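Local atomic coordinates of 2-oxo-1,2-dihydroquinoline 8-monooxygenase, oxygenase component (Pseudomonas putida, PDB entry 1Z02), a protein that probably acts as the oxygenase component of 2-oxoquinoline 8-monooxygenase, hydroxylating its substrate at a mononuclear iron fed with electrons by a Rieske [2Fe-2S] cluster. Residues 182-194 with 304-316. Numbering follows the deposited sequence.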
ATOM      1  N   HIS A 182      -9.659   1.442  49.190  1.00 32.94           N
ATOM      2  CA  HIS A 182      -9.300   0.118  48.695  1.00 34.07           C
ATOM      3  C   HIS A 182      -8.939  -0.814  49.857  1.00 35.96           C
ATOM      4  O   HIS A 182      -7.771  -1.137  50.082  1.00 35.61           O
ATOM      5  CB  HIS A 182      -8.134   0.233  47.706  1.00 31.55           C
ATOM      6  CG  HIS A 182      -6.956   0.990  48.240  1.00 29.03           C
ATOM      7  ND1 HIS A 182      -5.907   0.375  48.886  1.00 28.27           N
ATOM      8  CD2 HIS A 182      -6.673   2.315  48.238  1.00 27.74           C
ATOM      9  CE1 HIS A 182      -5.028   1.287  49.261  1.00 27.96           C
ATOM     10  NE2 HIS A 182      -5.469   2.471  48.880  1.00 28.07           N
ATOM     11  N   PRO A 183      -9.955  -1.260  50.613  1.00 38.23           N
ATOM     12  CA  PRO A 183      -9.747  -2.154  51.757  1.00 39.06           C
ATOM     13  C   PRO A 183      -9.279  -3.571  51.413  1.00 39.48           C
ATOM     14  O   PRO A 183      -8.662  -4.240  52.240  1.00 40.41           O
ATOM     15  CB  PRO A 183     -11.114  -2.153  52.434  1.00 38.70           C
ATOM     16  CG  PRO A 183     -12.051  -2.023  51.271  1.00 39.32           C
ATOM     17  CD  PRO A 183     -11.388  -0.942  50.453  1.00 37.97           C
ATOM     18  N   LEU A 184      -9.563  -4.015  50.192  1.00 39.17           N
ATOM     19  CA  LEU A 184      -9.212  -5.363  49.756  1.00 37.77           C
ATOM     20  C   LEU A 184      -7.807  -5.552  49.194  1.00 37.01           C
ATOM     21  O   LEU A 184      -7.474  -6.641  48.730  1.00 38.54           O
ATOM     22  CB  LEU A 184     -10.238  -5.841  48.727  1.00 38.39           C
ATOM     23  CG  LEU A 184     -11.663  -5.942  49.269  1.00 38.27           C
ATOM     24  CD1 LEU A 184     -12.650  -6.047  48.107  1.00 38.86           C
ATOM     25  CD2 LEU A 184     -11.757  -7.138  50.222  1.00 39.23           C
ATOM     26  N   TRP A 185      -6.980  -4.511  49.233  1.00 34.08           N
ATOM     27  CA  TRP A 185      -5.619  -4.624  48.714  1.00 31.58           C
ATOM     28  C   TRP A 185      -4.743  -3.424  49.066  1.00 30.71           C
ATOM     29  O   TRP A 185      -5.240  -2.316  49.285  1.00 30.90           O
ATOM     30  CB  TRP A 185      -5.651  -4.821  47.194  1.00 30.31           C
ATOM     31  CG  TRP A 185      -6.284  -3.690  46.430  1.00 28.68           C
ATOM     32  CD1 TRP A 185      -5.734  -2.467  46.160  1.00 27.79           C
ATOM     33  CD2 TRP A 185      -7.587  -3.680  45.839  1.00 27.62           C
ATOM     34  NE1 TRP A 185      -6.614  -1.700  45.436  1.00 27.16           N
ATOM     35  CE2 TRP A 185      -7.764  -2.421  45.226  1.00 27.39           C
ATOM     36  CE3 TRP A 185      -8.630  -4.615  45.771  1.00 27.02           C
ATOM     37  CZ2 TRP A 185      -8.935  -2.071  44.549  1.00 27.37           C
ATOM     38  CZ3 TRP A 185      -9.796  -4.269  45.098  1.00 29.34           C
ATOM     39  CH2 TRP A 185      -9.939  -3.005  44.497  1.00 27.48           C
ATOM     40  N   PRO A 186      -3.419  -3.635  49.140  1.00 29.08           N
ATOM     41  CA  PRO A 186      -2.488  -2.550  49.468  1.00 28.02           C
ATOM     42  C   PRO A 186      -2.310  -1.522  48.342  1.00 27.39           C
ATOM     43  O   PRO A 186      -2.570  -1.808  47.169  1.00 24.72           O
ATOM     44  CB  PRO A 186      -1.196  -3.295  49.803  1.00 27.59           C
ATOM     45  CG  PRO A 186      -1.277  -4.510  48.936  1.00 27.45           C
ATOM     46  CD  PRO A 186      -2.719  -4.932  49.091  1.00 29.59           C
ATOM     47  N   SER A 187      -1.862  -0.328  48.720  1.00 26.07           N
ATOM     48  CA  SER A 187      -1.656   0.774  47.786  1.00 24.83           C
ATOM     49  C   SER A 187      -0.735   0.452  46.613  1.00 23.43           C
ATOM     50  O   SER A 187       0.358  -0.090  46.801  1.00 22.65           O
ATOM     51  CB  SER A 187      -1.102   1.995  48.537  1.00 25.79           C
ATOM     52  OG  SER A 187      -2.037   2.508  49.472  1.00 26.87           O
ATOM     53  N   SER A 188      -1.179   0.799  45.406  1.00 19.55           N
ATOM     54  CA  SER A 188      -0.382   0.572  44.206  1.00 18.05           C
ATOM     55  C   SER A 188       0.655   1.681  44.083  1.00 18.69           C
ATOM     56  O   SER A 188       0.348   2.865  44.290  1.00 18.18           O
ATOM     57  CB  SER A 188      -1.262   0.570  42.951  1.00 17.49           C
ATOM     58  OG  SER A 188      -2.153  -0.528  42.946  1.00 17.24           O
ATOM     59  N   PRO A 189       1.903   1.314  43.763  1.00 17.01           N
ATOM     60  CA  PRO A 189       2.969   2.303  43.619  1.00 17.92           C
ATOM     61  C   PRO A 189       2.870   3.046  42.290  1.00 18.00           C
ATOM     62  O   PRO A 189       2.213   2.587  41.359  1.00 18.86           O
ATOM     63  CB  PRO A 189       4.233   1.457  43.720  1.00 18.43           C
ATOM     64  CG  PRO A 189       3.820   0.176  43.074  1.00 18.40           C
ATOM     65  CD  PRO A 189       2.441  -0.056  43.665  1.00 16.68           C
ATOM     66  N   SER A 190       3.526   4.199  42.218  1.00 19.40           N
ATOM     67  CA  SER A 190       3.544   5.030  41.012  1.00 19.36           C
ATOM     68  C   SER A 190       4.954   4.957  40.428  1.00 19.62           C
ATOM     69  O   SER A 190       5.892   4.585  41.138  1.00 21.27           O
ATOM     70  CB  SER A 190       3.204   6.480  41.376  1.00 19.70           C
ATOM     71  OG  SER A 190       3.333   7.342  40.257  1.00 22.50           O
ATOM     72  N   VAL A 191       5.129   5.284  39.149  1.00 18.32           N
ATOM     73  CA  VAL A 191       6.477   5.242  38.598  1.00 18.29           C
ATOM     74  C   VAL A 191       7.254   6.444  39.154  1.00 18.78           C
ATOM     75  O   VAL A 191       8.473   6.548  38.994  1.00 18.26           O
ATOM     76  CB  VAL A 191       6.515   5.287  37.033  1.00 20.23           C
ATOM     77  CG1 VAL A 191       5.614   4.257  36.466  1.00 14.94           C
ATOM     78  CG2 VAL A 191       6.233   6.655  36.529  1.00 19.25           C
ATOM     79  N   LEU A 192       6.541   7.343  39.833  1.00 19.26           N
ATOM     80  CA  LEU A 192       7.154   8.529  40.434  1.00 20.09           C
ATOM     81  C   LEU A 192       7.695   8.246  41.834  1.00 20.09           C
ATOM     82  O   LEU A 192       8.495   9.017  42.362  1.00 21.47           O
ATOM     83  CB  LEU A 192       6.141   9.684  40.514  1.00 19.82           C
ATOM     84  CG  LEU A 192       5.639  10.316  39.212  1.00 20.14           C
ATOM     85  CD1 LEU A 192       4.608  11.374  39.543  1.00 21.75           C
ATOM     86  CD2 LEU A 192       6.802  10.934  38.447  1.00 20.05           C
ATOM     87  N   ASP A 193       7.262   7.136  42.426  1.00 20.00           N
ATOM     88  CA  ASP A 193       7.686   6.759  43.772  1.00 21.03           C
ATOM     89  C   ASP A 193       9.160   6.375  43.872  1.00 22.02           C
ATOM     90  O   ASP A 193       9.741   5.810  42.941  1.00 20.20           O
ATOM     91  CB  ASP A 193       6.825   5.603  44.299  1.00 20.16           C
ATOM     92  CG  ASP A 193       5.410   6.029  44.619  1.00 20.91           C
ATOM     93  OD1 ASP A 193       4.548   5.146  44.791  1.00 20.12           O
ATOM     94  OD2 ASP A 193       5.165   7.245  44.714  1.00 20.88           O
ATOM     95  N   ASP A 194       9.766   6.688  45.013  1.00 22.49           N
ATOM     96  CA  ASP A 194      11.163   6.346  45.225  1.00 25.16           C
ATOM     97  C   ASP A 194      11.297   4.824  45.254  1.00 24.91           C
ATOM     98  O   ASP A 194      10.438   4.125  45.799  1.00 25.33           O
ATOM     99  CB  ASP A 194      11.666   6.944  46.543  1.00 30.44           C
ATOM    100  CG  ASP A 194      11.978   8.432  46.433  1.00 32.92           C
ATOM    101  OD1 ASP A 194      12.347   9.042  47.460  1.00 36.40           O
ATOM    102  OD2 ASP A 194      11.865   8.989  45.321  1.00 36.58           O
ATOM    103  N   VAL A 304      -4.040  -0.686  36.612  1.00 14.22           N
ATOM    104  CA  VAL A 304      -4.703  -1.876  37.117  1.00 13.08           C
ATOM    105  C   VAL A 304      -4.088  -2.189  38.477  1.00 14.40           C
ATOM    106  O   VAL A 304      -3.063  -2.869  38.560  1.00 13.42           O
ATOM    107  CB  VAL A 304      -4.485  -3.090  36.196  1.00 14.92           C
ATOM    108  CG1 VAL A 304      -5.476  -4.180  36.554  1.00 12.22           C
ATOM    109  CG2 VAL A 304      -4.641  -2.690  34.738  1.00 11.36           C
ATOM    110  N   GLU A 305      -4.714  -1.674  39.535  1.00 15.01           N
ATOM    111  CA  GLU A 305      -4.246  -1.884  40.902  1.00 15.53           C
ATOM    112  C   GLU A 305      -4.304  -3.354  41.288  1.00 14.48           C
ATOM    113  O   GLU A 305      -5.197  -4.082  40.860  1.00 14.37           O
ATOM    114  CB  GLU A 305      -5.107  -1.078  41.887  1.00 16.79           C
ATOM    115  CG  GLU A 305      -5.161   0.399  41.579  1.00 17.15           C
ATOM    116  CD  GLU A 305      -6.185   1.138  42.410  1.00 19.67           C
ATOM    117  OE1 GLU A 305      -7.006   1.876  41.819  1.00 19.25           O
ATOM    118  OE2 GLU A 305      -6.161   0.985  43.650  1.00 19.46           O
ATOM    119  N   ASN A 306      -3.341  -3.780  42.098  1.00 15.65           N
ATOM    120  CA  ASN A 306      -3.277  -5.152  42.586  1.00 17.41           C
ATOM    121  C   ASN A 306      -3.210  -6.211  41.487  1.00 18.32           C
ATOM    122  O   ASN A 306      -3.860  -7.261  41.566  1.00 18.06           O
ATOM    123  CB  ASN A 306      -4.470  -5.428  43.501  1.00 14.91           C
ATOM    124  CG  ASN A 306      -4.125  -6.378  44.620  1.00 16.20           C
ATOM    125  OD1 ASN A 306      -3.155  -6.161  45.355  1.00 13.79           O
ATOM    126  ND2 ASN A 306      -4.912  -7.434  44.767  1.00 13.77           N
ATOM    127  N   TRP A 307      -2.405  -5.935  40.465  1.00 18.78           N
ATOM    128  CA  TRP A 307      -2.233  -6.860  39.349  1.00 17.50           C
ATOM    129  C   TRP A 307      -0.769  -6.879  38.903  1.00 18.11           C
ATOM    130  O   TRP A 307      -0.139  -5.827  38.757  1.00 16.34           O
ATOM    131  CB  TRP A 307      -3.140  -6.448  38.189  1.00 17.93           C
ATOM    132  CG  TRP A 307      -3.134  -7.395  37.031  1.00 17.47           C
ATOM    133  CD1 TRP A 307      -2.259  -7.405  35.983  1.00 18.30           C
ATOM    134  CD2 TRP A 307      -4.036  -8.485  36.810  1.00 16.84           C
ATOM    135  NE1 TRP A 307      -2.560  -8.431  35.121  1.00 17.68           N
ATOM    136  CE2 TRP A 307      -3.648  -9.112  35.605  1.00 17.61           C
ATOM    137  CE3 TRP A 307      -5.136  -8.995  37.514  1.00 18.00           C
ATOM    138  CZ2 TRP A 307      -4.319 -10.223  35.086  1.00 18.71           C
ATOM    139  CZ3 TRP A 307      -5.807 -10.105  36.997  1.00 18.70           C
ATOM    140  CH2 TRP A 307      -5.394 -10.704  35.793  1.00 19.67           C
ATOM    141  N   PRO A 308      -0.205  -8.078  38.685  1.00 18.35           N
ATOM    142  CA  PRO A 308      -0.860  -9.388  38.836  1.00 18.93           C
ATOM    143  C   PRO A 308      -0.909  -9.913  40.276  1.00 19.38           C
ATOM    144  O   PRO A 308      -1.577 -10.908  40.565  1.00 16.51           O
ATOM    145  CB  PRO A 308      -0.041 -10.285  37.914  1.00 18.05           C
ATOM    146  CG  PRO A 308       1.308  -9.694  37.996  1.00 19.57           C
ATOM    147  CD  PRO A 308       1.071  -8.212  37.965  1.00 17.26           C
ATOM    148  N   GLU A 309      -0.188  -9.240  41.166  1.00 19.96           N
ATOM    149  CA  GLU A 309      -0.149  -9.608  42.578  1.00 22.56           C
ATOM    150  C   GLU A 309      -0.072  -8.362  43.461  1.00 23.76           C
ATOM    151  O   GLU A 309       0.181  -7.254  42.975  1.00 22.99           O
ATOM    152  CB  GLU A 309       1.056 -10.509  42.856  1.00 22.48           C
ATOM    153  CG  GLU A 309       0.945 -11.895  42.244  1.00 26.91           C
ATOM    154  CD  GLU A 309       2.226 -12.697  42.371  1.00 27.05           C
ATOM    155  OE1 GLU A 309       2.184 -13.922  42.121  1.00 30.67           O
ATOM    156  OE2 GLU A 309       3.275 -12.108  42.711  1.00 29.26           O
ATOM    157  N   GLU A 310      -0.276  -8.550  44.761  1.00 24.18           N
ATOM    158  CA  GLU A 310      -0.244  -7.436  45.698  1.00 27.45           C
ATOM    159  C   GLU A 310       1.069  -6.678  45.619  1.00 26.07           C
ATOM    160  O   GLU A 310       2.129  -7.270  45.404  1.00 25.86           O
ATOM    161  CB  GLU A 310      -0.471  -7.935  47.124  1.00 34.23           C
ATOM    162  CG  GLU A 310      -1.661  -8.848  47.276  1.00 43.59           C
ATOM    163  CD  GLU A 310      -1.945  -9.179  48.721  1.00 50.46           C
ATOM    164  OE1 GLU A 310      -2.833 -10.018  48.969  1.00 56.40           O
ATOM    165  OE2 GLU A 310      -1.287  -8.602  49.612  1.00 56.34           O
ATOM    166  N   HIS A 311       0.990  -5.364  45.803  1.00 24.36           N
ATOM    167  CA  HIS A 311       2.161  -4.489  45.749  1.00 22.66           C
ATOM    168  C   HIS A 311       2.713  -4.308  44.340  1.00 20.00           C
ATOM    169  O   HIS A 311       3.701  -3.603  44.134  1.00 19.87           O
ATOM    170  CB  HIS A 311       3.271  -5.000  46.671  1.00 25.99           C
ATOM    171  CG  HIS A 311       2.864  -5.084  48.108  1.00 28.98           C
ATOM    172  ND1 HIS A 311       2.377  -6.239  48.677  1.00 30.37           N
ATOM    173  CD2 HIS A 311       2.844  -4.144  49.084  1.00 29.63           C
ATOM    174  CE1 HIS A 311       2.075  -6.008  49.943  1.00 32.61           C
ATOM    175  NE2 HIS A 311       2.349  -4.746  50.214  1.00 31.09           N
ATOM    176  N   VAL A 312       2.073  -4.954  43.372  1.00 18.84           N
ATOM    177  CA  VAL A 312       2.470  -4.838  41.971  1.00 16.75           C
ATOM    178  C   VAL A 312       1.297  -4.188  41.252  1.00 16.47           C
ATOM    179  O   VAL A 312       0.147  -4.473  41.576  1.00 16.85           O
ATOM    180  CB  VAL A 312       2.733  -6.220  41.328  1.00 16.86           C
ATOM    181  CG1 VAL A 312       3.129  -6.048  39.874  1.00 15.02           C
ATOM    182  CG2 VAL A 312       3.827  -6.954  42.087  1.00 17.52           C
ATOM    183  N   VAL A 313       1.585  -3.320  40.285  1.00 15.56           N
ATOM    184  CA  VAL A 313       0.538  -2.632  39.524  1.00 14.61           C
ATOM    185  C   VAL A 313       0.890  -2.590  38.036  1.00 14.60           C
ATOM    186  O   VAL A 313       2.068  -2.500  37.673  1.00 16.63           O
ATOM    187  CB  VAL A 313       0.334  -1.183  40.039  1.00 12.80           C
ATOM    188  CG1 VAL A 313       1.628  -0.398  39.917  1.00 15.62           C
ATOM    189  CG2 VAL A 313      -0.763  -0.494  39.246  1.00 14.76           C
ATOM    190  N   GLN A 314      -0.128  -2.676  37.177  1.00 13.78           N
ATOM    191  CA  GLN A 314       0.097  -2.632  35.736  1.00 12.50           C
ATOM    192  C   GLN A 314      -0.410  -1.337  35.120  1.00 12.18           C
ATOM    193  O   GLN A 314      -1.545  -0.920  35.364  1.00 11.53           O
ATOM    194  CB  GLN A 314      -0.574  -3.814  35.029  1.00 14.54           C
ATOM    195  CG  GLN A 314      -0.248  -3.871  33.527  1.00 15.34           C
ATOM    196  CD  GLN A 314      -0.656  -5.186  32.871  1.00 16.07           C
ATOM    197  OE1 GLN A 314      -0.519  -6.253  33.466  1.00 14.56           O
ATOM    198  NE2 GLN A 314      -1.141  -5.113  31.636  1.00 16.16           N
ATOM    199  N   TYR A 315       0.451  -0.704  34.328  1.00 11.02           N
ATOM    200  CA  TYR A 315       0.121   0.547  33.650  1.00 10.47           C
ATOM    201  C   TYR A 315       0.236   0.345  32.151  1.00 10.87           C
ATOM    202  O   TYR A 315       1.130  -0.359  31.686  1.00 11.18           O
ATOM    203  CB  TYR A 315       1.093   1.662  34.054  1.00  9.78           C
ATOM    204  CG  TYR A 315       0.978   2.106  35.489  1.00 10.92           C
ATOM    205  CD1 TYR A 315       2.017   1.881  36.393  1.00 11.73           C
ATOM    206  CD2 TYR A 315      -0.158   2.778  35.939  1.00 11.05           C
ATOM    207  CE1 TYR A 315       1.932   2.318  37.709  1.00 11.07           C
ATOM    208  CE2 TYR A 315      -0.255   3.220  37.250  1.00 11.23           C
ATOM    209  CZ  TYR A 315       0.796   2.985  38.132  1.00 12.06           C
ATOM    210  OH  TYR A 315       0.700   3.408  39.438  1.00 11.32           O
ATOM    211  N   GLU A 316      -0.665   0.965  31.397  1.00 10.37           N
ATOM    212  CA  GLU A 316      -0.626   0.860  29.946  1.00  9.23           C
ATOM    213  C   GLU A 316      -0.855   2.205  29.272  1.00  9.55           C
ATOM    214  O   GLU A 316      -1.562   3.074  29.788  1.00 11.02           O
ATOM    215  CB  GLU A 316      -1.673  -0.125  29.423  1.00  8.55           C
ATOM    216  CG  GLU A 316      -1.593  -1.514  30.008  1.00 11.99           C
ATOM    217  CD  GLU A 316      -2.465  -2.500  29.258  1.00 13.74           C
ATOM    218  OE1 GLU A 316      -3.511  -2.084  28.711  1.00 14.21           O
ATOM    219  OE2 GLU A 316      -2.112  -3.699  29.222  1.00 16.84           O
TER
HETATM  220  O   HOH W   1      -5.683  -8.887  47.305  1.00 34.56           O
HETATM  221  O   HOH W   2      -1.660  -3.753  45.782  1.00 17.85           O
HETATM  222  O   HOH W   3      -0.599  -2.644  43.265  1.00  9.43           O
HETATM  223  O   HOH W   4      -4.108   1.592  45.475  1.00 30.43           O
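W185 carries its CG between the backbone N and the carbonyl carbon (chi1 61°), which lays the indole over N306 and turns NE1 to E305. The glutamate's CG lies anti to its carbonyl carbon (chi1 -56°), and the extended chain brings OE2 to the indole edge. W185 NE1 donates to E305 OE2 at 3.3 Å, with an N-H...O angle of 159°. The donor meets OE2 from above the carboxylate plane. E305 OE1 is held by a salt bridge to R293. N306 CB makes a CH-pi contact over one face of W185, 4.2 Å from the centroid of the five-membered ring, and H182 CB lies against the opposite face, toward its rim. With an alanine here the space between H182 and N306 would probably open, and E305 OE2 would lose the indole donor. The loop 182-194 passes over the end of the 301-305 and 313-320 strand pair, two interior neighbours of the antiparallel sheet of the ring-hydroxylase domain, and over the turn joining them. At that turn, P186 CG makes a CH-pi contact over the face of the H311 ring, 3.9 Å from its centroid. Water bridges P186 O, N306 OD1 and H311 N, while N306 ND2 bonds to the backbone O of H291. Another water links S188 OG to N306 N and V312 O. P189 CD packs on V313 CG1 at 3.9 Å. Further along, Y315 OH donates to P189 O at 2.6 Å, with the acceptor in the plane of the phenol ring.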